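Local coordinates for enoyl-CoA hydratase/isomerase family protein (Ruegeria pomeroyi, PDB 3L3S) that probably acts as a hydro-lyase of the crotonase superfamily, perhaps in fatty acid metabolism, at residues H102-T107 against G216-N221; P26-S31 against H57-I62. All blocks are in the same frame, centred on the assembly; numbering follows the deposited sequence.

Interaction 1 of 2, residues H102-T107 against G216-N221; sequences HCPKPT and GLETLN
L217 reaches from helix 210-223 toward the P104-P106 bend, and P104 O accompanies its side chain for most of its length. CB lies 3.6 Å from P104 O, and CG is slightly farther from it. An unstaggered chi1 (-134°) sets CG facing the bend; from there CD1 lies 3.2 Å from P104 O. The same CD1 passes 3.8 Å from P106 N and ends 4.0 Å from P106 CG, so a single methyl meets a carbonyl oxygen, a proline nitrogen and a ring carbon. The next residue, E218, has CG anti to its backbone N (chi1 -168°) and runs alongside the P104 ring, both pointing the same way, with OE2 3.6 Å from P104 CG. OE1 has long, weak ion pairs with R215 and R222. The bend joins helix 84-101 to strand 107-111, so the contact ties helix 210-223 to the sheet-bearing core of the crotonase fold; L217 also packs on L169 of the second subunit and H102 on L228 of the third, beside the trimer interfaces. No hydrogen bond crosses; van der Waals contact of L217 with P106 and the P104 carbonyl, and of the E218 carboxylate with the P104 ring, depends on shape more than on direction.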
# COMPACT_ATOMS: atom_id res chain seq x y z
N HIS B 102 1.24 -16.99 -7.19
CA HIS B 102 0.35 -17.82 -6.36
C HIS B 102 1.00 -19.16 -5.95
O HIS B 102 0.33 -20.05 -5.42
CB HIS B 102 -0.98 -18.11 -7.08
CG HIS B 102 -1.95 -16.96 -7.10
ND1 HIS B 102 -1.72 -15.77 -6.44
CD2 HIS B 102 -3.14 -16.82 -7.72
CE1 HIS B 102 -2.74 -14.95 -6.65
NE2 HIS B 102 -3.61 -15.56 -7.43
N CYS B 103 2.31 -19.29 -6.19
CA CYS B 103 3.07 -20.50 -5.86
C CYS B 103 3.23 -20.63 -4.34
O CYS B 103 3.79 -19.74 -3.71
CB CYS B 103 4.44 -20.47 -6.54
SG CYS B 103 5.53 -21.88 -6.21
N PRO B 104 2.74 -21.74 -3.74
CA PRO B 104 2.82 -22.01 -2.29
C PRO B 104 4.25 -22.01 -1.73
O PRO B 104 4.45 -21.66 -0.57
CB PRO B 104 2.20 -23.39 -2.17
CG PRO B 104 1.23 -23.42 -3.28
CD PRO B 104 2.02 -22.84 -4.40
N LYS B 105 5.21 -22.41 -2.56
CA LYS B 105 6.63 -22.46 -2.19
C LYS B 105 7.29 -21.09 -2.44
O LYS B 105 6.98 -20.44 -3.44
CB LYS B 105 7.35 -23.56 -2.98
CG LYS B 105 6.86 -24.94 -2.59
CD LYS B 105 7.42 -26.05 -3.42
CE LYS B 105 6.56 -27.29 -3.22
NZ LYS B 105 7.15 -28.49 -3.86
N PRO B 106 8.16 -20.62 -1.52
CA PRO B 106 8.84 -19.32 -1.66
C PRO B 106 9.66 -19.15 -2.93
O PRO B 106 10.39 -20.05 -3.34
CB PRO B 106 9.74 -19.26 -0.44
CG PRO B 106 9.01 -20.05 0.57
CD PRO B 106 8.53 -21.24 -0.23
N THR B 107 9.46 -18.01 -3.59
CA THR B 107 10.17 -17.66 -4.82
C THR B 107 11.01 -16.40 -4.57
O THR B 107 10.52 -15.40 -4.05
CB THR B 107 9.19 -17.46 -5.99
OG1 THR B 107 8.29 -16.39 -5.69
CG2 THR B 107 8.37 -18.75 -6.25
N GLY B 216 0.90 -21.37 5.09
CA GLY B 216 0.99 -20.00 5.56
C GLY B 216 1.17 -18.95 4.47
O GLY B 216 0.56 -17.88 4.54
N LEU B 217 1.97 -19.28 3.47
CA LEU B 217 2.22 -18.40 2.33
C LEU B 217 0.98 -18.32 1.45
O LEU B 217 0.61 -17.23 1.01
CB LEU B 217 3.39 -18.90 1.48
CG LEU B 217 4.48 -17.92 1.02
CD1 LEU B 217 5.32 -18.62 -0.01
CD2 LEU B 217 3.97 -16.60 0.44
N GLU B 218 0.35 -19.47 1.23
CA GLU B 218 -0.85 -19.57 0.40
C GLU B 218 -1.99 -18.75 1.00
O GLU B 218 -2.62 -17.96 0.30
CB GLU B 218 -1.26 -21.03 0.23
CG GLU B 218 -2.31 -21.28 -0.83
CD GLU B 218 -2.33 -22.72 -1.29
OE1 GLU B 218 -2.44 -23.63 -0.43
OE2 GLU B 218 -2.21 -22.94 -2.51
N THR B 219 -2.16 -18.87 2.31
CA THR B 219 -3.20 -18.16 3.05
C THR B 219 -2.95 -16.64 3.01
O THR B 219 -3.90 -15.88 2.84
CB THR B 219 -3.26 -18.68 4.51
OG1 THR B 219 -3.53 -20.08 4.49
CG2 THR B 219 -4.35 -17.99 5.30
N LEU B 220 -1.68 -16.23 3.09
CA LEU B 220 -1.28 -14.81 3.06
C LEU B 220 -1.66 -14.14 1.73
O LEU B 220 -2.24 -13.06 1.73
CB LEU B 220 0.22 -14.65 3.35
CG LEU B 220 0.99 -13.32 3.17
CD1 LEU B 220 0.39 -12.18 4.01
CD2 LEU B 220 2.46 -13.54 3.53
N ASN B 221 -1.38 -14.84 0.63
CA ASN B 221 -1.69 -14.36 -0.72
C ASN B 221 -3.19 -14.24 -0.94
O ASN B 221 -3.66 -13.24 -1.50
CB ASN B 221 -1.08 -15.30 -1.77
CG ASN B 221 0.43 -15.24 -1.81
OD1 ASN B 221 1.04 -14.18 -1.57
ND2 ASN B 221 1.06 -16.37 -2.11

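Interaction 2 of 2, residues P26-S31 against H57-I62; sequences PAHPLS and HGPGRI
H28 points its imidazole at the turn after strand 53-58 and gives NE2-H to P59 O, 2.7 Å away. The bond is fairly straight (158° at the hydrogen), lies in the ring plane and lands on a lone pair of the carbonyl. CG sits beside the backbone N (chi1 -53°), on the side of the second loop; the H28 and P59 side chains cross at about a right angle. I62 O lies at the same ring edge, 3.1 Å from CD2, while P26 O stands 3.2 Å above the H28 ring plane, offset toward the rim. An alanine here would probably leave P59 O and G23 O, the partner of ND1, without their ring donors and open a gap between the two loops. I62 has CG1 beside its backbone N and extends to CD1, 4.2 Å from A27 CB. R61, bent at chi3 (41°), runs beside P26, both pointing the same way, with NH2 3.3 Å from P26 CG, which lies oblique to the guanidinium. A water bonded to P26 O, P59 O and I62 N joins the two backbones. The contact pins two loops at strand ends of the crotonase core: the first leads from strand 17-22 into helix 32-45, with S31 as N-cap; the second links strands 53-58 and 62-64. H28 and P59 also pack on L22 and T21 of strand 17-22, and R61 bonds through its backbone to I114 of strand 114-116.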
# COMPACT_ATOMS: atom_id res chain seq x y z
N PRO B 26 23.15 -12.12 -23.24
CA PRO B 26 23.08 -11.37 -21.98
C PRO B 26 21.71 -10.87 -21.53
O PRO B 26 21.47 -10.73 -20.33
CB PRO B 26 24.02 -10.21 -22.24
CG PRO B 26 23.70 -9.87 -23.67
CD PRO B 26 23.63 -11.24 -24.33
N ALA B 27 20.82 -10.61 -22.49
CA ALA B 27 19.48 -10.08 -22.24
C ALA B 27 18.47 -11.00 -21.55
O ALA B 27 17.46 -10.51 -21.03
CB ALA B 27 18.90 -9.53 -23.54
N HIS B 28 18.75 -12.31 -21.54
CA HIS B 28 17.90 -13.37 -20.95
C HIS B 28 16.43 -13.14 -21.35
O HIS B 28 15.56 -13.07 -20.48
CB HIS B 28 18.04 -13.40 -19.42
CG HIS B 28 19.45 -13.51 -18.93
ND1 HIS B 28 20.27 -14.57 -19.26
CD2 HIS B 28 20.18 -12.70 -18.14
CE1 HIS B 28 21.45 -14.40 -18.69
NE2 HIS B 28 21.42 -13.27 -18.00
N PRO B 29 16.15 -13.03 -22.67
CA PRO B 29 14.77 -12.78 -23.07
C PRO B 29 13.68 -13.82 -22.83
O PRO B 29 13.91 -15.02 -22.93
CB PRO B 29 14.92 -12.45 -24.55
CG PRO B 29 15.97 -13.36 -24.98
CD PRO B 29 16.98 -13.24 -23.87
N LEU B 30 12.51 -13.30 -22.49
CA LEU B 30 11.32 -14.11 -22.26
C LEU B 30 10.63 -14.36 -23.60
O LEU B 30 9.62 -13.73 -23.93
CB LEU B 30 10.38 -13.44 -21.25
CG LEU B 30 10.88 -13.36 -19.81
CD1 LEU B 30 10.07 -12.38 -19.02
CD2 LEU B 30 10.84 -14.71 -19.14
N SER B 31 11.25 -15.22 -24.40
CA SER B 31 10.69 -15.63 -25.69
C SER B 31 9.60 -16.66 -25.36
O SER B 31 9.43 -17.02 -24.18
CB SER B 31 11.78 -16.27 -26.57
OG SER B 31 12.35 -17.42 -25.99
N HIS B 57 17.42 -16.60 -11.03
CA HIS B 57 18.60 -15.79 -11.28
C HIS B 57 18.81 -15.52 -12.77
O HIS B 57 18.91 -16.44 -13.58
CB HIS B 57 19.83 -16.53 -10.69
CG HIS B 57 21.11 -15.74 -10.65
ND1 HIS B 57 22.33 -16.34 -10.44
CD2 HIS B 57 21.36 -14.41 -10.75
CE1 HIS B 57 23.28 -15.42 -10.41
NE2 HIS B 57 22.72 -14.24 -10.60
N GLY B 58 18.83 -14.23 -13.10
CA GLY B 58 19.12 -13.76 -14.45
C GLY B 58 20.49 -13.13 -14.23
O GLY B 58 20.54 -11.98 -13.79
N PRO B 59 21.61 -13.84 -14.48
CA PRO B 59 22.97 -13.32 -14.28
C PRO B 59 23.46 -12.15 -15.11
O PRO B 59 22.99 -11.93 -16.23
CB PRO B 59 23.85 -14.55 -14.54
CG PRO B 59 22.94 -15.71 -14.38
CD PRO B 59 21.69 -15.21 -15.02
N GLY B 60 24.36 -11.37 -14.52
CA GLY B 60 25.01 -10.24 -15.17
C GLY B 60 24.38 -8.88 -15.32
O GLY B 60 23.49 -8.48 -14.56
N ARG B 61 24.91 -8.16 -16.30
CA ARG B 61 24.50 -6.80 -16.67
C ARG B 61 22.97 -6.60 -16.78
O ARG B 61 22.45 -5.53 -16.45
CB ARG B 61 25.19 -6.44 -18.01
CG ARG B 61 24.65 -5.20 -18.73
CD ARG B 61 25.33 -4.94 -20.05
NE ARG B 61 25.60 -6.15 -20.84
CZ ARG B 61 25.32 -6.27 -22.14
NH1 ARG B 61 24.76 -5.27 -22.81
NH2 ARG B 61 25.70 -7.36 -22.78
N ILE B 62 22.29 -7.61 -17.30
CA ILE B 62 20.84 -7.57 -17.46
C ILE B 62 20.20 -8.74 -16.72
O ILE B 62 20.63 -9.89 -16.89
CB ILE B 62 20.41 -7.63 -18.98
CG1 ILE B 62 21.08 -6.50 -19.79
CG2 ILE B 62 18.89 -7.46 -19.10
CD1 ILE B 62 20.79 -6.49 -21.28
O HOH W 1 23.32 -10.21 -18.25

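Interactions 1 and 2 lie on opposite sides of the chain's centre, their own centres 25 Å apart, and do not touch. Interaction 1 is buried, sets a strand-entry loop against a helix late in the chain, and has other subunits close by; its chemistry is almost wholly van der Waals. Interaction 2 is partly buried, joins two loops at strand ends, and has no other chain of the assembly on it; there a directed histidine bond and a bridging water do much of the joining, with exposed P26 and R61 at the margin. Strand 53-58 connects them: it runs into the second loop of interaction 2, while its L54 is backbone-bonded to P106 of interaction 1.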